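Local coordinates for protein glycoside hydrolase family 81 (Clostridium thermocellum, PDB 6FOP) that probably hydrolyses internal beta-1,3-linkages of glucans such as laminarin, as a family 81 glycoside hydrolase working within the cellulosome, at residues T215-Y220 against L277-S282; T259-Y264 against K289-T294; A319-I324 against L359-A364; L353-Q358 against K646-H651. One frame throughout, in Å; residues are numbered along the deposited sequence. Where two conformers were deposited one is given.

Contact 1: residues T215-Y220 against L277-S282; sequences TYYKDY and LPYTYS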
loop_
_atom_site.group_PDB
_atom_site.type_symbol
_atom_site.label_atom_id
_atom_site.label_comp_id
_atom_site.label_asym_id
_atom_site.label_seq_id
_atom_site.Cartn_x
_atom_site.Cartn_y
_atom_site.Cartn_z
ATOM N N THR A 215 2.007 34.483 8.958
ATOM C CA THR A 215 3.390 34.929 8.762
ATOM C C THR A 215 4.326 33.727 8.649
ATOM O O THR A 215 5.224 33.706 7.815
ATOM C CB THR A 215 3.824 35.835 9.932
ATOM O OG1 THR A 215 2.939 36.965 10.012
ATOM C CG2 THR A 215 5.218 36.318 9.757
ATOM N N TYR A 216 4.123 32.721 9.496
ATOM C CA TYR A 216 4.967 31.518 9.458
ATOM C C TYR A 216 4.787 30.762 8.148
ATOM O O TYR A 216 5.771 30.368 7.507
ATOM C CB TYR A 216 4.617 30.620 10.632
ATOM C CG TYR A 216 5.546 29.416 10.710
ATOM C CD1 TYR A 216 6.824 29.534 11.266
ATOM C CD2 TYR A 216 5.170 28.176 10.191
ATOM C CE1 TYR A 216 7.691 28.459 11.310
ATOM C CE2 TYR A 216 6.036 27.088 10.258
ATOM C CZ TYR A 216 7.277 27.229 10.822
ATOM O OH TYR A 216 8.119 26.137 10.851
ATOM N N TYR A 217 3.553 30.577 7.718
ATOM C CA TYR A 217 3.291 29.905 6.431
ATOM C C TYR A 217 3.829 30.718 5.253
ATOM O O TYR A 217 4.377 30.152 4.322
ATOM C CB TYR A 217 1.832 29.541 6.284
ATOM C CG TYR A 217 1.454 28.272 7.041
ATOM C CD1 TYR A 217 1.442 28.235 8.429
ATOM C CD2 TYR A 217 1.113 27.111 6.354
ATOM C CE1 TYR A 217 1.088 27.079 9.110
ATOM C CE2 TYR A 217 0.763 25.954 7.024
ATOM C CZ TYR A 217 0.758 25.953 8.397
ATOM O OH TYR A 217 0.406 24.807 9.080
ATOM N N LYS A 218 3.737 32.051 5.313
ATOM C CA LYS A 218 4.348 32.892 4.289
ATOM C C LYS A 218 5.845 32.688 4.219
ATOM O O LYS A 218 6.413 32.683 3.131
ATOM C CB LYS A 218 3.996 34.363 4.523
ATOM C CG LYS A 218 4.553 35.279 3.451
ATOM C CD LYS A 218 4.284 36.739 3.751
ATOM C CE LYS A 218 4.923 37.600 2.662
ATOM N NZ LYS A 218 4.956 39.047 2.981
ATOM N N ASP A 219 6.490 32.506 5.378
ATOM C CA ASP A 219 7.929 32.303 5.391
ATOM C C ASP A 219 8.391 31.167 4.487
ATOM O O ASP A 219 9.492 31.234 3.952
ATOM C CB ASP A 219 8.452 32.006 6.800
ATOM C CG ASP A 219 8.481 33.208 7.711
ATOM O OD1 ASP A 219 8.529 34.344 7.229
ATOM O OD2 ASP A 219 8.506 32.982 8.954
ATOM N N TYR A 220 7.589 30.112 4.372
ATOM C CA TYR A 220 7.961 28.948 3.537
ATOM C C TYR A 220 7.138 28.799 2.263
ATOM O O TYR A 220 7.331 27.867 1.503
ATOM C CB TYR A 220 7.933 27.664 4.390
ATOM C CG TYR A 220 8.878 27.778 5.559
ATOM C CD1 TYR A 220 10.255 27.645 5.379
ATOM C CD2 TYR A 220 8.409 28.163 6.826
ATOM C CE1 TYR A 220 11.131 27.789 6.441
ATOM C CE2 TYR A 220 9.278 28.325 7.878
ATOM C CZ TYR A 220 10.637 28.145 7.677
ATOM O OH TYR A 220 11.481 28.307 8.717
ATOM N N LEU A 277 5.711 20.878 15.166
ATOM C CA LEU A 277 5.220 22.224 15.308
ATOM C C LEU A 277 3.893 22.166 16.055
ATOM O O LEU A 277 3.341 21.089 16.269
ATOM C CB LEU A 277 5.005 22.838 13.923
ATOM C CG LEU A 277 6.224 22.959 13.008
ATOM C CD1 LEU A 277 5.769 23.449 11.649
ATOM C CD2 LEU A 277 7.267 23.882 13.593
ATOM N N PRO A 278 3.357 23.337 16.479
ATOM C CA PRO A 278 2.053 23.306 17.139
ATOM C C PRO A 278 0.898 22.919 16.233
ATOM O O PRO A 278 -0.161 22.477 16.707
ATOM C CB PRO A 278 1.863 24.763 17.615
ATOM C CG PRO A 278 3.221 25.347 17.648
ATOM C CD PRO A 278 3.995 24.665 16.573
ATOM N N TYR A 279 1.080 23.082 14.938
ATOM C CA TYR A 279 -0.022 23.011 14.002
ATOM C C TYR A 279 -0.418 21.584 13.677
ATOM O O TYR A 279 0.451 20.725 13.428
ATOM C CB TYR A 279 0.374 23.710 12.712
ATOM C CG TYR A 279 0.942 25.083 12.893
ATOM C CD1 TYR A 279 0.246 26.065 13.614
ATOM C CD2 TYR A 279 2.174 25.409 12.345
ATOM C CE1 TYR A 279 0.765 27.334 13.759
ATOM C CE2 TYR A 279 2.700 26.669 12.500
ATOM C CZ TYR A 279 1.993 27.625 13.208
ATOM O OH TYR A 279 2.490 28.897 13.344
ATOM N N THR A 280 -1.724 21.336 13.655
ATOM C CA THR A 280 -2.258 20.035 13.246
ATOM C C THR A 280 -3.394 20.236 12.263
ATOM O O THR A 280 -3.986 21.346 12.193
ATOM C CB THR A 280 -2.779 19.224 14.438
ATOM O OG1 THR A 280 -3.838 19.931 15.091
ATOM C CG2 THR A 280 -1.677 18.937 15.438
ATOM N N TYR A 281 -3.717 19.175 11.531
ATOM C CA TYR A 281 -4.901 19.119 10.676
ATOM C C TYR A 281 -5.729 17.903 11.032
ATOM O O TYR A 281 -5.169 16.802 11.212
ATOM C CB TYR A 281 -4.530 19.063 9.198
ATOM C CG TYR A 281 -3.745 20.274 8.730
ATOM C CD1 TYR A 281 -4.400 21.453 8.407
ATOM C CD2 TYR A 281 -2.365 20.260 8.689
ATOM C CE1 TYR A 281 -3.688 22.571 8.000
ATOM C CE2 TYR A 281 -1.651 21.381 8.281
ATOM C CZ TYR A 281 -2.330 22.545 7.978
ATOM O OH TYR A 281 -1.605 23.635 7.558
ATOM N N SER A 282 -7.038 18.079 11.115
ATOM C CA SER A 282 -7.937 16.964 11.294
ATOM C C SER A 282 -8.344 16.452 9.931
ATOM O O SER A 282 -8.948 17.163 9.135
ATOM C CB SER A 282 -9.160 17.414 12.075
ATOM O OG SER A 282 -10.065 16.338 12.220
#

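Contact 2: residues T259-Y264 against K289-T294; sequences TILALY and KTIQGT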
loop_
_atom_site.group_PDB
_atom_site.type_symbol
_atom_site.label_atom_id
_atom_site.label_comp_id
_atom_site.label_asym_id
_atom_site.label_seq_id
_atom_site.Cartn_x
_atom_site.Cartn_y
_atom_site.Cartn_z
ATOM N N THR A 259 10.438 23.788 4.415
ATOM C CA THR A 259 9.024 23.629 4.159
ATOM C C THR A 259 8.346 23.058 5.394
ATOM O O THR A 259 9.002 22.825 6.432
ATOM C CB THR A 259 8.737 22.801 2.883
ATOM O OG1 THR A 259 7.372 22.961 2.503
ATOM C CG2 THR A 259 9.015 21.319 3.057
ATOM N N ILE A 260 7.023 22.981 5.314
ATOM C CA ILE A 260 6.208 22.419 6.356
ATOM C C ILE A 260 5.690 21.086 5.821
ATOM O O ILE A 260 5.027 21.042 4.795
ATOM C CB ILE A 260 5.032 23.340 6.719
ATOM C CG1 ILE A 260 5.516 24.706 7.202
ATOM C CG2 ILE A 260 4.156 22.677 7.785
ATOM C CD1 ILE A 260 4.413 25.750 7.351
ATOM N N LEU A 261 6.032 20.003 6.512
ATOM C CA LEU A 261 5.580 18.637 6.140
ATOM C C LEU A 261 4.509 18.199 7.146
ATOM O O LEU A 261 4.648 18.425 8.344
ATOM C CB LEU A 261 6.730 17.648 6.087
ATOM C CG LEU A 261 7.834 17.973 5.086
ATOM C CD1 LEU A 261 8.970 16.974 5.280
ATOM C CD2 LEU A 261 7.292 17.892 3.667
ATOM N N ALA A 262 3.452 17.617 6.614
ATOM C CA ALA A 262 2.353 17.080 7.392
ATOM C C ALA A 262 2.541 15.549 7.393
ATOM O O ALA A 262 2.666 14.935 6.350
ATOM C CB ALA A 262 1.004 17.465 6.786
ATOM N N LEU A 263 2.431 14.968 8.587
ATOM C CA LEU A 263 2.662 13.539 8.812
ATOM C C LEU A 263 1.396 12.863 9.257
ATOM O O LEU A 263 0.684 13.382 10.095
ATOM C CB LEU A 263 3.724 13.338 9.905
ATOM C CG LEU A 263 5.181 13.392 9.482
ATOM C CD1 LEU A 263 5.583 14.737 8.879
ATOM C CD2 LEU A 263 6.084 13.086 10.679
ATOM N N TYR A 264 1.132 11.696 8.675
ATOM C CA TYR A 264 0.033 10.860 9.116
ATOM C C TYR A 264 0.363 10.172 10.447
ATOM O O TYR A 264 1.557 10.005 10.793
ATOM C CB TYR A 264 -0.202 9.786 8.096
ATOM C CG TYR A 264 -0.730 10.189 6.739
ATOM C CD1 TYR A 264 -1.996 10.745 6.590
ATOM C CD2 TYR A 264 0.042 10.019 5.584
ATOM C CE1 TYR A 264 -2.512 11.027 5.331
ATOM C CE2 TYR A 264 -0.482 10.261 4.325
ATOM C CZ TYR A 264 -1.744 10.786 4.194
ATOM O OH TYR A 264 -2.224 10.976 2.916
ATOM N N LYS A 289 0.099 15.690 12.117
ATOM C CA LYS A 289 1.015 16.619 12.756
ATOM C C LYS A 289 1.862 17.294 11.694
ATOM O O LYS A 289 1.849 16.915 10.524
ATOM C CB LYS A 289 1.879 15.917 13.818
ATOM C CG LYS A 289 1.062 15.383 14.981
ATOM C CD LYS A 289 1.990 14.877 16.097
ATOM C CE LYS A 289 1.189 14.333 17.253
ATOM N NZ LYS A 289 2.107 13.856 18.327
ATOM N N THR A 290 2.575 18.332 12.107
ATOM C CA THR A 290 3.457 19.037 11.200
ATOM C C THR A 290 4.854 19.166 11.771
ATOM O O THR A 290 5.057 19.229 12.989
ATOM C CB THR A 290 2.915 20.429 10.838
ATOM O OG1 THR A 290 2.749 21.238 12.010
ATOM C CG2 THR A 290 1.637 20.340 10.038
ATOM N N ILE A 291 5.830 19.265 10.860
ATOM C CA ILE A 291 7.221 19.530 11.223
ATOM C C ILE A 291 7.766 20.565 10.248
ATOM O O ILE A 291 7.215 20.735 9.149
ATOM C CB ILE A 291 8.117 18.270 11.176
ATOM C CG1 ILE A 291 8.159 17.674 9.758
ATOM C CG2 ILE A 291 7.589 17.256 12.198
ATOM C CD1 ILE A 291 9.121 16.541 9.625
ATOM N N GLN A 292 8.802 21.256 10.676
ATOM C CA GLN A 292 9.577 22.105 9.780
ATOM C C GLN A 292 10.762 21.315 9.302
ATOM O O GLN A 292 11.557 20.826 10.116
ATOM C CB GLN A 292 10.075 23.350 10.507
ATOM C CG GLN A 292 11.132 24.173 9.754
ATOM C CD GLN A 292 10.729 24.598 8.396
ATOM O OE1 GLN A 292 11.501 24.438 7.441
ATOM N NE2 GLN A 292 9.545 25.199 8.284
ATOM N N GLY A 293 10.924 21.271 7.994
ATOM C CA GLY A 293 12.121 20.690 7.411
ATOM C C GLY A 293 11.852 20.113 6.064
ATOM O O GLY A 293 10.686 19.960 5.647
ATOM N N THR A 294 12.933 19.753 5.395
ATOM C CA THR A 294 12.830 19.113 4.111
ATOM C C THR A 294 12.997 17.594 4.194
ATOM O O THR A 294 12.890 16.937 3.174
ATOM C CB THR A 294 13.855 19.696 3.136
ATOM O OG1 THR A 294 15.155 19.622 3.724
ATOM C CG2 THR A 294 13.466 21.134 2.808
#

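Contact 3: residues A319-I324 against L359-A364; sequences ALNRYI and LGNISA. With MPD ((4S)-2-methyl-2,4-pentanediol), chain L.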
loop_
_atom_site.group_PDB
_atom_site.type_symbol
_atom_site.label_atom_id
_atom_site.label_comp_id
_atom_site.label_asym_id
_atom_site.label_seq_id
_atom_site.Cartn_x
_atom_site.Cartn_y
_atom_site.Cartn_z
ATOM N N ALA A 319 -4.826 -37.550 11.216
ATOM C CA ALA A 319 -5.872 -36.728 10.591
ATOM C C ALA A 319 -5.260 -35.626 9.715
ATOM O O ALA A 319 -5.694 -35.417 8.574
ATOM C CB ALA A 319 -6.785 -36.110 11.624
ATOM N N LEU A 320 -4.212 -34.984 10.229
ATOM C CA LEU A 320 -3.532 -33.945 9.436
ATOM C C LEU A 320 -3.004 -34.512 8.128
ATOM O O LEU A 320 -3.118 -33.894 7.066
ATOM C CB LEU A 320 -2.435 -33.300 10.274
ATOM C CG LEU A 320 -1.744 -32.101 9.649
ATOM C CD1 LEU A 320 -2.710 -30.953 9.570
ATOM C CD2 LEU A 320 -0.526 -31.648 10.422
ATOM N N ASN A 321 -2.430 -35.715 8.209
ATOM C CA ASN A 321 -1.912 -36.385 7.029
ATOM C C ASN A 321 -3.034 -36.687 6.057
ATOM O O ASN A 321 -2.867 -36.561 4.837
ATOM C CB ASN A 321 -1.167 -37.659 7.414
ATOM C CG ASN A 321 -0.472 -38.297 6.234
ATOM O OD1 ASN A 321 0.407 -37.711 5.646
ATOM N ND2 ASN A 321 -0.889 -39.495 5.879
ATOM N N ARG A 322 -4.174 -37.132 6.586
ATOM C CA ARG A 322 -5.308 -37.359 5.705
ATOM C C ARG A 322 -5.774 -36.070 5.018
ATOM O O ARG A 322 -6.099 -36.083 3.812
ATOM C CB ARG A 322 -6.479 -38.001 6.471
ATOM C CG ARG A 322 -7.753 -38.119 5.637
ATOM C CD ARG A 322 -8.781 -39.005 6.308
ATOM N NE ARG A 322 -9.061 -38.627 7.686
ATOM C CZ ARG A 322 -9.874 -37.641 8.063
ATOM N NH1 ARG A 322 -10.518 -36.910 7.152
ATOM N NH2 ARG A 322 -10.032 -37.391 9.361
ATOM N N TYR A 323 -5.798 -34.968 5.757
ATOM C CA TYR A 323 -6.135 -33.694 5.131
ATOM C C TYR A 323 -5.172 -33.335 3.997
ATOM O O TYR A 323 -5.596 -32.831 2.961
ATOM C CB TYR A 323 -6.198 -32.541 6.163
ATOM C CG TYR A 323 -7.078 -32.783 7.364
ATOM C CD1 TYR A 323 -8.146 -33.656 7.332
ATOM C CD2 TYR A 323 -6.812 -32.142 8.571
ATOM C CE1 TYR A 323 -8.922 -33.880 8.466
ATOM C CE2 TYR A 323 -7.562 -32.358 9.698
ATOM C CZ TYR A 323 -8.597 -33.271 9.667
ATOM O OH TYR A 323 -9.344 -33.471 10.805
ATOM N N ILE A 324 -3.893 -33.625 4.201
ATOM C CA ILE A 324 -2.881 -33.427 3.157
ATOM C C ILE A 324 -3.184 -34.307 1.939
ATOM O O ILE A 324 -3.134 -33.834 0.816
ATOM C CB ILE A 324 -1.470 -33.625 3.717
ATOM C CG1 ILE A 324 -1.082 -32.422 4.588
ATOM C CG2 ILE A 324 -0.446 -33.876 2.618
ATOM C CD1 ILE A 324 -0.856 -31.114 3.825
ATOM N N LEU A 359 5.258 -34.109 7.680
ATOM C CA LEU A 359 4.644 -35.410 7.920
ATOM C C LEU A 359 5.356 -36.556 7.248
ATOM O O LEU A 359 5.020 -37.712 7.528
ATOM C CB LEU A 359 3.192 -35.379 7.457
ATOM C CG LEU A 359 2.266 -34.489 8.278
ATOM C CD1 LEU A 359 1.025 -34.187 7.462
ATOM C CD2 LEU A 359 1.860 -35.145 9.581
ATOM N N GLY A 360 6.298 -36.275 6.360
ATOM C CA GLY A 360 6.948 -37.329 5.567
ATOM C C GLY A 360 6.064 -37.845 4.445
ATOM O O GLY A 360 6.279 -38.938 3.925
ATOM N N ASN A 361 5.089 -37.040 4.035
ATOM C CA ASN A 361 4.183 -37.415 2.948
ATOM C C ASN A 361 4.778 -36.962 1.605
ATOM O O ASN A 361 4.485 -35.897 1.073
ATOM C CB ASN A 361 2.790 -36.861 3.194
ATOM C CG ASN A 361 1.760 -37.469 2.259
ATOM O OD1 ASN A 361 2.081 -37.830 1.110
ATOM N ND2 ASN A 361 0.520 -37.618 2.748
ATOM N N ILE A 362 5.724 -37.761 1.140
ATOM C CA ILE A 362 6.494 -37.456 -0.058
ATOM C C ILE A 362 5.594 -37.460 -1.281
ATOM O O ILE A 362 5.758 -36.625 -2.169
ATOM C CB ILE A 362 7.699 -38.403 -0.217
ATOM C CG1 ILE A 362 8.625 -38.285 1.011
ATOM C CG2 ILE A 362 8.428 -38.149 -1.525
ATOM C CD1 ILE A 362 9.133 -36.906 1.334
ATOM N N SER A 363 4.615 -38.360 -1.343
ATOM C CA SER A 363 3.682 -38.398 -2.477
ATOM C C SER A 363 2.968 -37.052 -2.623
ATOM O O SER A 363 2.866 -36.476 -3.716
ATOM C CB SER A 363 2.633 -39.488 -2.272
ATOM O OG SER A 363 1.687 -39.458 -3.324
ATOM N N ALA A 364 2.467 -36.558 -1.507
ATOM C CA ALA A 364 1.725 -35.279 -1.548
ATOM C C ALA A 364 2.689 -34.120 -1.826
ATOM O O ALA A 364 2.390 -33.247 -2.645
ATOM C CB ALA A 364 0.986 -35.046 -0.242
HETATM C C1 MPD L . 4.685 -41.139 6.760
HETATM C C2 MPD L . 3.234 -40.992 6.316
HETATM O O2 MPD L . 3.096 -39.800 5.492
HETATM C CM MPD L . 2.886 -42.208 5.457
HETATM C C3 MPD L . 2.242 -40.968 7.496
HETATM C C4 MPD L . 2.382 -39.903 8.606
HETATM O O4 MPD L . 1.204 -39.879 9.447
HETATM C C5 MPD L . 3.534 -40.186 9.564
#

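Contact 4: residues L353-Q358 against K646-H651; sequences LPIAEQ and KAHTYH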
loop_
_atom_site.group_PDB
_atom_site.type_symbol
_atom_site.label_atom_id
_atom_site.label_comp_id
_atom_site.label_asym_id
_atom_site.label_seq_id
_atom_site.Cartn_x
_atom_site.Cartn_y
_atom_site.Cartn_z
ATOM N N LEU A 353 2.472 -27.280 1.320
ATOM C CA LEU A 353 3.708 -27.987 0.986
ATOM C C LEU A 353 4.574 -28.326 2.208
ATOM O O LEU A 353 4.949 -29.499 2.394
ATOM C CB LEU A 353 4.482 -27.178 -0.060
ATOM C CG LEU A 353 5.868 -27.676 -0.430
ATOM C CD1 LEU A 353 5.854 -29.127 -0.932
ATOM C CD2 LEU A 353 6.509 -26.752 -1.451
ATOM N N PRO A 354 4.893 -27.344 3.058
ATOM C CA PRO A 354 5.751 -27.672 4.204
ATOM C C PRO A 354 5.101 -28.651 5.186
ATOM O O PRO A 354 5.825 -29.378 5.898
ATOM C CB PRO A 354 6.002 -26.318 4.867
ATOM C CG PRO A 354 4.928 -25.445 4.362
ATOM C CD PRO A 354 4.617 -25.906 2.981
ATOM N N ILE A 355 3.767 -28.641 5.259
ATOM C CA ILE A 355 3.063 -29.549 6.160
ATOM C C ILE A 355 3.250 -30.986 5.649
ATOM O O ILE A 355 3.539 -31.909 6.433
ATOM C CB ILE A 355 1.587 -29.151 6.297
ATOM C CG1 ILE A 355 1.480 -27.713 6.833
ATOM C CG2 ILE A 355 0.836 -30.133 7.191
ATOM C CD1 ILE A 355 0.094 -27.107 6.786
ATOM N N ALA A 356 3.063 -31.188 4.341
ATOM C CA ALA A 356 3.367 -32.491 3.746
ATOM C C ALA A 356 4.790 -32.968 4.054
ATOM O O ALA A 356 5.014 -34.149 4.404
ATOM C CB ALA A 356 3.138 -32.491 2.249
ATOM N N GLU A 357 5.752 -32.063 3.953
ATOM C CA GLU A 357 7.146 -32.395 4.222
ATOM C C GLU A 357 7.351 -32.774 5.687
ATOM O O GLU A 357 8.009 -33.790 6.000
ATOM C CB GLU A 357 8.061 -31.224 3.866
ATOM C CG GLU A 357 8.120 -30.958 2.374
ATOM C CD GLU A 357 8.765 -29.666 1.992
ATOM O OE1 GLU A 357 8.776 -28.751 2.834
ATOM O OE2 GLU A 357 9.209 -29.573 0.822
ATOM N N GLN A 358 6.743 -32.022 6.593
ATOM C CA GLN A 358 6.849 -32.312 8.050
ATOM C C GLN A 358 6.306 -33.698 8.394
ATOM O O GLN A 358 6.826 -34.366 9.294
ATOM C CB GLN A 358 6.100 -31.264 8.869
ATOM C CG GLN A 358 6.782 -29.904 8.851
ATOM C CD GLN A 358 5.925 -28.793 9.420
ATOM O OE1 GLN A 358 4.789 -28.985 9.841
ATOM N NE2 GLN A 358 6.473 -27.600 9.406
ATOM N N LYS A 646 -7.986 -27.569 4.759
ATOM C CA LYS A 646 -8.147 -28.108 6.094
ATOM C C LYS A 646 -6.781 -28.320 6.757
ATOM O O LYS A 646 -6.597 -28.018 7.939
ATOM C CB LYS A 646 -8.901 -29.441 6.076
ATOM C CG LYS A 646 -10.324 -29.321 5.549
ATOM C CD LYS A 646 -11.096 -30.623 5.561
ATOM C CE LYS A 646 -12.406 -30.425 4.833
ATOM N NZ LYS A 646 -13.366 -31.550 5.014
ATOM N N ALA A 647 -5.821 -28.860 5.989
ATOM C CA ALA A 647 -4.505 -29.130 6.555
ATOM C C ALA A 647 -3.870 -27.848 7.089
ATOM O O ALA A 647 -3.390 -27.801 8.218
ATOM C CB ALA A 647 -3.606 -29.760 5.514
ATOM N N HIS A 648 -3.854 -26.796 6.271
ATOM C CA HIS A 648 -3.183 -25.557 6.697
ATOM C C HIS A 648 -3.925 -24.869 7.856
ATOM O O HIS A 648 -3.280 -24.399 8.807
ATOM C CB HIS A 648 -3.054 -24.625 5.504
ATOM C CG HIS A 648 -2.444 -23.304 5.822
ATOM N ND1 HIS A 648 -3.172 -22.140 5.773
ATOM C CD2 HIS A 648 -1.215 -22.963 6.265
ATOM C CE1 HIS A 648 -2.393 -21.130 6.094
ATOM N NE2 HIS A 648 -1.202 -21.595 6.395
ATOM N N THR A 649 -5.261 -24.848 7.790
ATOM C CA THR A 649 -6.071 -24.238 8.860
ATOM C C THR A 649 -5.841 -24.939 10.180
ATOM O O THR A 649 -5.575 -24.294 11.200
ATOM C CB THR A 649 -7.559 -24.269 8.474
ATOM O OG1 THR A 649 -7.765 -23.410 7.338
ATOM C CG2 THR A 649 -8.455 -23.862 9.618
ATOM N N TYR A 650 -5.907 -26.273 10.152
ATOM C CA TYR A 650 -5.777 -26.982 11.396
ATOM C C TYR A 650 -4.353 -27.002 11.934
ATOM O O TYR A 650 -4.153 -26.916 13.141
ATOM C CB TYR A 650 -6.342 -28.365 11.249
ATOM C CG TYR A 650 -6.713 -29.000 12.543
ATOM C CD1 TYR A 650 -7.571 -28.367 13.435
ATOM C CD2 TYR A 650 -6.223 -30.260 12.878
ATOM C CE1 TYR A 650 -7.933 -28.976 14.627
ATOM C CE2 TYR A 650 -6.604 -30.894 14.056
ATOM C CZ TYR A 650 -7.441 -30.231 14.935
ATOM O OH TYR A 650 -7.837 -30.801 16.113
ATOM N N HIS A 651 -3.367 -27.005 11.031
ATOM C CA HIS A 651 -1.946 -26.885 11.408
ATOM C C HIS A 651 -1.670 -25.533 12.076
ATOM O O HIS A 651 -0.964 -25.465 13.082
ATOM C CB HIS A 651 -1.123 -27.087 10.154
ATOM C CG HIS A 651 0.358 -27.018 10.332
ATOM N ND1 HIS A 651 1.076 -25.857 10.148
ATOM C CD2 HIS A 651 1.277 -27.999 10.514
ATOM C CE1 HIS A 651 2.359 -26.119 10.249
ATOM N NE2 HIS A 651 2.511 -27.415 10.459
#

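Contact 1: residues T215-Y220 against L277-S282
Y216 and Y217 of the helix both pack against the ring of Y279, one at its edge and one over a face. CE1 of Y217 lies over that face, 3.8 Å from Y279 CE2 and offset toward the rim, as the two side chains slide past each other in opposite directions. Y216 comes instead at the edge of the ring, its CD2 3.7 Å from Y279 CE2 and near the ring plane. Neither pair is a regular stack: the planes of Y217 and Y279 are inclined at 59°, those of Y216 and Y279 at 49°. This three-tyrosine aromatic cluster fastens helix 211-220 to the chain leading into strand 280-283, an outer strand of a small antiparallel sheet.

The apolar share is completed by L277, which meets Y216 tip to tip, CD1 standing 3.9 Å from Y216 CE2. The bond from CA to CB of Y216 points toward this segment, and CG lies anti to the backbone N (chi1 -175°); the hydroxyl also bonds to Q292 on the neighbouring strand.

The polar share is one hydrogen bond between buried tyrosines. Y217 OH donates to Y281 OH over 2.8 Å, the two side chains reaching toward each other, and Y281 OH is bonded in turn to the carbonyl of V205, a residue of strand 200-206.

Contact 2: residues T259-Y264 against K289-T294
L261 and I291 satisfy each other twice: L261 N donates to I291 O at 3.0 Å, and I291 N returns a bond to L261 O at 2.9 Å. At L263 the exchange with K289 is uneven, since L263 N reaches K289 O at 2.8 Å whereas the reverse bond, from K289 N, is weak. T259, just before strand 260-263, accepts through its O from G293 N at 2.9 Å. The Q292 amide folds back over that carbonyl, its chain bent at chi2 (55°), but NE2 is badly angled for T259 O and bonds to Y216 OH instead. A262 O accepts from Y473 OH, while T290 OG1 is bonded to Y279 O. L261, L263 and I291 share one face and all touch F296; there the side chains of L263 and I291 cross at about a right angle, L263 CD1 4.0 Å from I291 CG1. Alternating hydrogen-bonded and non-hydrogen-bonded pairs are typical of an antiparallel sheet, here outer strand 260-263 against the middle strand of three.

Contact 3: residues A319-I324 against L359-A364
The side-chain amides of N321 and N361 cross obliquely, their planes 42° apart. N361 ND2 donates to N321 OD1 at 2.9 Å, approaching from above the carbonyl plane (37° out of it). The same ND2 has a stronger partner in N325 OD1, one helical turn farther on. On its other branch N361 OD1 accepts from A364 N at 2.9 Å, again with the donor well above the carbonyl plane. This is the N-cap bond of helix 362-379, and it follows directly on G360, whose positive phi closes the preceding helix in a Schellman motif. The contact thus joins helix 317-329 to the tight turn between two consecutive helices of the family 81 C-terminal domain.

Alongside the amide pair the contact is apolar. L359 CD1 lies 3.7 Å from N321 CA and also meets L320 CG and I324 CG1, the latter at 4.0 Å. I324 CG2 presses on A364 CB at 3.4 Å, closer than usual van der Waals contact. A pentanediol molecule, probably from the crystallisation liquor, sits beside N321, with O2 3.4 Å from OD1 in a weak and unsettled bond.

With ND2 engaged by two asparagine oxygens and OD1 by a backbone N-H, the N361 amide is fixed in its rotation. One neutral group therefore both caps the new helix and ties it to helix 317-329.

Contact 4: residues L353-Q358 against K646-H651
H651 has CG anti to its backbone N (chi1 -179°) and I355 has CG1 anti to its carbonyl carbon; the two side chains reach toward each other, tip to tip. CG1 of I355 stands over the centre of the imidazole, 3.6 Å from the centroid and only 5° off the ring normal, a CH-pi contact. CD1 lies against the CB end of the imidazole, 3.6 Å from H651 CG, and comes as close to H648 CA, where it also lies at the edge of the H648 ring. Q358, extended beyond CG, crosses H651 at about a right angle.

H651 NE2 donates to Q358 OE1 at 2.8 Å. The donor lies in the carbonyl plane, on a lone pair of OE1, while the oxygen is tilted somewhat from the imidazole plane.

The two helices run at 78° to each other, their segment axes 10.0 Å apart at closest. In the C-terminal domain, consistent with an (alpha/alpha)6 barrel, they are far apart in sequence, and L320 and I324 of helix 317-329 pack around I355. Y315 adds a ring lying nearly parallel to that of H651.

Chemically, the methylene over the face and the bond at the edge together hold the imidazole against rotation. The bond is consistent with a proton on NE2; Q358 NE2, bonded to L309 O, leaves OE1 as the branch that accepts.

The four contacts form two clusters on opposite sides of the chain's centre, contacts 1 and 2 coming first in the sequence and contacts 3 and 4 later. Contacts 1 and 2, with centres 9 Å apart, share the sheet of strands 260-263, 286-292 and 280-283, in which the last two are neighbours, joined by a probable backbone hydrogen bond between L277 and T290. Contacts 3 and 4, 8 Å apart, lie in the C-terminal family 81 domain, where helices 317-329, 339-359 and 362-379 follow one another and helix 646-659 returns from far along the chain. Within each cluster the segments alternate. Between contacts 1 and 3 the centres are about 63 Å apart, so each cluster knits its own region of the enzyme.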